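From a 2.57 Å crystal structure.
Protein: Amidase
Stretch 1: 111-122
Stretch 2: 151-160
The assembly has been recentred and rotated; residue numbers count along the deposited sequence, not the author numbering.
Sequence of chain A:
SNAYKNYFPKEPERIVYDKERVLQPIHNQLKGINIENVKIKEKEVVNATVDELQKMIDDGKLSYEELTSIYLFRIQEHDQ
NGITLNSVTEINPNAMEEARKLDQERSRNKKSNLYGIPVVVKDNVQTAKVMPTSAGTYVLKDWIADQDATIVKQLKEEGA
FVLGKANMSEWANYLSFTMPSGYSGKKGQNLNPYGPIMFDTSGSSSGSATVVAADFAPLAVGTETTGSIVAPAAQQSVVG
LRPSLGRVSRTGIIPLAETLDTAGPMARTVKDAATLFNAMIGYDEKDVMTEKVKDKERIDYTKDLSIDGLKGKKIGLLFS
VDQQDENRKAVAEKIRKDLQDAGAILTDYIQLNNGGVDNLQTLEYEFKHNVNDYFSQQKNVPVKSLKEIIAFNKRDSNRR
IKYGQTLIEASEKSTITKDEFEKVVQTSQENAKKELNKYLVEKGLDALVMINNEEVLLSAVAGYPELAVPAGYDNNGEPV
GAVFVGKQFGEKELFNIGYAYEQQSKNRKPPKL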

# COMPACT_ATOMS: atom_id res chain seq x y z
N LYS A 111 -20.79 -8.63 -11.75
CA LYS A 111 -21.57 -8.40 -10.54
C LYS A 111 -20.95 -7.32 -9.65
O LYS A 111 -21.67 -6.54 -9.01
CB LYS A 111 -21.71 -9.70 -9.75
CG LYS A 111 -22.65 -9.60 -8.55
CD LYS A 111 -22.78 -10.94 -7.85
CE LYS A 111 -23.73 -10.85 -6.66
NZ LYS A 111 -23.86 -12.15 -5.95
N SER A 112 -19.62 -7.26 -9.62
CA SER A 112 -18.92 -6.31 -8.77
C SER A 112 -18.18 -5.25 -9.58
O SER A 112 -17.96 -5.42 -10.77
CB SER A 112 -17.94 -7.04 -7.85
N ASN A 113 -17.80 -4.16 -8.91
CA ASN A 113 -17.04 -3.10 -9.55
C ASN A 113 -15.61 -3.53 -9.88
O ASN A 113 -14.93 -2.89 -10.68
CB ASN A 113 -17.00 -1.86 -8.66
CG ASN A 113 -18.32 -1.10 -8.65
OD1 ASN A 113 -18.94 -0.91 -9.69
ND2 ASN A 113 -18.74 -0.66 -7.47
N LEU A 114 -15.18 -4.62 -9.26
CA LEU A 114 -13.81 -5.10 -9.40
C LEU A 114 -13.64 -6.10 -10.54
O LEU A 114 -12.53 -6.54 -10.82
CB LEU A 114 -13.34 -5.73 -8.09
CG LEU A 114 -13.20 -4.77 -6.91
CD1 LEU A 114 -13.08 -5.54 -5.61
CD2 LEU A 114 -12.00 -3.88 -7.11
N TYR A 115 -14.75 -6.46 -11.18
CA TYR A 115 -14.72 -7.47 -12.24
C TYR A 115 -13.85 -7.02 -13.41
O TYR A 115 -14.08 -5.96 -14.00
CB TYR A 115 -16.13 -7.78 -12.73
CG TYR A 115 -16.18 -8.91 -13.74
CD1 TYR A 115 -16.30 -10.23 -13.33
CD2 TYR A 115 -16.09 -8.65 -15.10
CE1 TYR A 115 -16.34 -11.26 -14.24
CE2 TYR A 115 -16.13 -9.68 -16.02
CZ TYR A 115 -16.25 -10.98 -15.59
OH TYR A 115 -16.29 -12.01 -16.51
N GLY A 116 -12.85 -7.83 -13.74
CA GLY A 116 -11.99 -7.56 -14.88
C GLY A 116 -10.90 -6.54 -14.58
O GLY A 116 -10.03 -6.30 -15.41
N ILE A 117 -10.95 -5.95 -13.40
CA ILE A 117 -9.98 -4.93 -13.01
C ILE A 117 -8.66 -5.56 -12.57
O ILE A 117 -8.63 -6.36 -11.63
CB ILE A 117 -10.51 -4.05 -11.86
CG1 ILE A 117 -11.80 -3.35 -12.29
CG2 ILE A 117 -9.46 -3.03 -11.44
CD1 ILE A 117 -11.64 -2.44 -13.49
N PRO A 118 -7.57 -5.20 -13.25
CA PRO A 118 -6.23 -5.67 -12.87
C PRO A 118 -5.76 -5.03 -11.56
O PRO A 118 -5.91 -3.83 -11.38
CB PRO A 118 -5.35 -5.21 -14.05
CG PRO A 118 -6.08 -4.05 -14.63
CD PRO A 118 -7.54 -4.35 -14.46
N VAL A 119 -5.21 -5.85 -10.67
CA VAL A 119 -4.72 -5.36 -9.38
C VAL A 119 -3.27 -5.76 -9.17
O VAL A 119 -2.88 -6.89 -9.45
CB VAL A 119 -5.58 -5.89 -8.21
CG1 VAL A 119 -5.13 -5.28 -6.90
CG2 VAL A 119 -7.05 -5.60 -8.45
N VAL A 120 -2.46 -4.82 -8.67
CA VAL A 120 -1.07 -5.11 -8.37
C VAL A 120 -0.85 -5.22 -6.86
O VAL A 120 -1.04 -4.25 -6.13
CB VAL A 120 -0.12 -4.03 -8.94
CG1 VAL A 120 1.29 -4.23 -8.42
CG2 VAL A 120 -0.14 -4.05 -10.46
N VAL A 121 -0.47 -6.41 -6.41
CA VAL A 121 -0.24 -6.63 -4.99
C VAL A 121 1.24 -6.46 -4.65
O VAL A 121 2.11 -6.58 -5.51
CB VAL A 121 -0.71 -8.03 -4.55
CG1 VAL A 121 -2.20 -8.18 -4.79
CG2 VAL A 121 0.07 -9.11 -5.29
N LYS A 122 1.52 -6.18 -3.38
CA LYS A 122 2.89 -5.98 -2.92
C LYS A 122 3.69 -7.28 -3.07
O LYS A 122 3.12 -8.37 -3.09
CB LYS A 122 2.89 -5.51 -1.47
CG LYS A 122 4.19 -4.87 -1.00
CD LYS A 122 4.03 -4.29 0.40
CE LYS A 122 5.29 -3.57 0.85
NZ LYS A 122 5.12 -2.93 2.19
N ILE A 151 -6.61 -12.50 0.62
CA ILE A 151 -7.05 -11.27 -0.03
C ILE A 151 -7.00 -11.41 -1.55
O ILE A 151 -7.79 -10.78 -2.26
CB ILE A 151 -6.21 -10.06 0.42
CG1 ILE A 151 -4.73 -10.29 0.12
CG2 ILE A 151 -6.41 -9.79 1.90
CD1 ILE A 151 -3.84 -9.13 0.51
N VAL A 152 -6.07 -12.22 -2.04
CA VAL A 152 -5.97 -12.49 -3.47
C VAL A 152 -7.06 -13.46 -3.90
O VAL A 152 -7.67 -13.31 -4.96
CB VAL A 152 -4.58 -13.06 -3.84
CG1 VAL A 152 -4.54 -13.46 -5.30
CG2 VAL A 152 -3.49 -12.06 -3.51
N LYS A 153 -7.31 -14.46 -3.05
CA LYS A 153 -8.35 -15.44 -3.32
C LYS A 153 -9.73 -14.78 -3.33
O LYS A 153 -10.58 -15.12 -4.17
CB LYS A 153 -8.31 -16.56 -2.27
CG LYS A 153 -9.31 -17.68 -2.50
CD LYS A 153 -9.18 -18.77 -1.45
N GLN A 154 -9.95 -13.85 -2.42
CA GLN A 154 -11.22 -13.13 -2.34
C GLN A 154 -11.35 -12.11 -3.47
O GLN A 154 -12.46 -11.77 -3.88
CB GLN A 154 -11.36 -12.43 -0.99
CG GLN A 154 -11.56 -13.39 0.18
CD GLN A 154 -11.65 -12.66 1.51
OE1 GLN A 154 -11.58 -11.43 1.57
NE2 GLN A 154 -11.81 -13.42 2.59
N LEU A 155 -10.22 -11.63 -3.97
CA LEU A 155 -10.21 -10.67 -5.07
C LEU A 155 -10.73 -11.30 -6.36
O LEU A 155 -11.44 -10.66 -7.13
CB LEU A 155 -8.80 -10.12 -5.30
CG LEU A 155 -8.49 -8.78 -4.63
CD1 LEU A 155 -7.07 -8.33 -4.94
CD2 LEU A 155 -9.50 -7.73 -5.07
N LYS A 156 -10.38 -12.56 -6.58
CA LYS A 156 -10.78 -13.27 -7.79
C LYS A 156 -12.20 -13.80 -7.68
O LYS A 156 -12.76 -14.32 -8.65
CB LYS A 156 -9.80 -14.41 -8.08
CG LYS A 156 -8.38 -13.94 -8.33
CD LYS A 156 -7.45 -15.09 -8.68
CE LYS A 156 -7.29 -16.05 -7.51
NZ LYS A 156 -6.31 -17.13 -7.82
N GLU A 157 -12.79 -13.66 -6.50
CA GLU A 157 -14.18 -14.07 -6.28
C GLU A 157 -15.14 -12.98 -6.75
O GLU A 157 -16.35 -13.20 -6.81
CB GLU A 157 -14.42 -14.39 -4.81
CG GLU A 157 -13.73 -15.66 -4.32
CD GLU A 157 -13.85 -15.86 -2.83
OE1 GLU A 157 -14.34 -14.93 -2.14
OE2 GLU A 157 -13.46 -16.94 -2.33
N GLU A 158 -14.59 -11.82 -7.08
CA GLU A 158 -15.41 -10.71 -7.57
C GLU A 158 -14.99 -10.30 -8.98
O GLU A 158 -15.45 -9.27 -9.49
CB GLU A 158 -15.32 -9.51 -6.62
CG GLU A 158 -15.90 -9.78 -5.24
CD GLU A 158 -16.03 -8.51 -4.41
OE1 GLU A 158 -16.35 -8.61 -3.21
OE2 GLU A 158 -15.82 -7.41 -4.97
N GLY A 159 -14.13 -11.09 -9.60
CA GLY A 159 -13.75 -10.87 -10.99
C GLY A 159 -12.38 -10.26 -11.19
O GLY A 159 -11.83 -10.30 -12.29
N ALA A 160 -11.82 -9.68 -10.13
CA ALA A 160 -10.51 -9.05 -10.21
C ALA A 160 -9.41 -10.09 -10.39
O ALA A 160 -9.57 -11.25 -10.02
CB ALA A 160 -10.24 -8.21 -8.97

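One hydrogen bond and a strip of apolar contacts join the turns and strand of 111-122 to the helix of 151-160 and the loop that follows it, burying 477 Å² in all. The hydrogen bond is between backbones: G116 N donates to G159 O at 3.0 Å, nearly straight at 164°. It forms where the two stretches come closest, beside the 3.8 Å approach of Y115 CA to G159 CA. G116 sits in the type II turn from L114 to I117, closed by I117 N to L114 O at 3.1 Å; its positive phi favours glycine. Neighbouring polar pairs, such as Y115 N and E158 O at 3.4 Å, are close but poorly angled for hydrogen bonding.

Close packing explains the second glycine. G159 CA lies 3.5 Å from Y115 CD1, and a CB on G159 would fall 2.3 Å from that same ring atom, a clash; its backbone angles also call for glycine. A160 follows with a small methyl group; its CA lies 3.3 Å from L114 O and makes a CA-H...O contact with I117 O at 3.6 Å.

Apolar side chains extend the contact from the turn at L114 into the strand. L114 (chi1 m, chi2 t) points toward the other stretch, its CB 4.1 Å from A160 CB and its CD1 4.2 Å from L155 CD2. V119 also points toward it, placing CG1 4.1 Å from L155 CD1 and CG2 4.2 Å from A160 CB. L155 leaves its backbone sideways, but its end comes nearer, so its two methyls meet V119 and L114. Two strand residues on, V121 CG1 meets V152 CG2 at 4.3 Å. These branched, buried side chains need no polar partners.

At the more exposed margin, E158 packs its carboxylate against carbon: OE2 lies 3.4 Å from L114 CD1 and 3.6 Å from S112 CB.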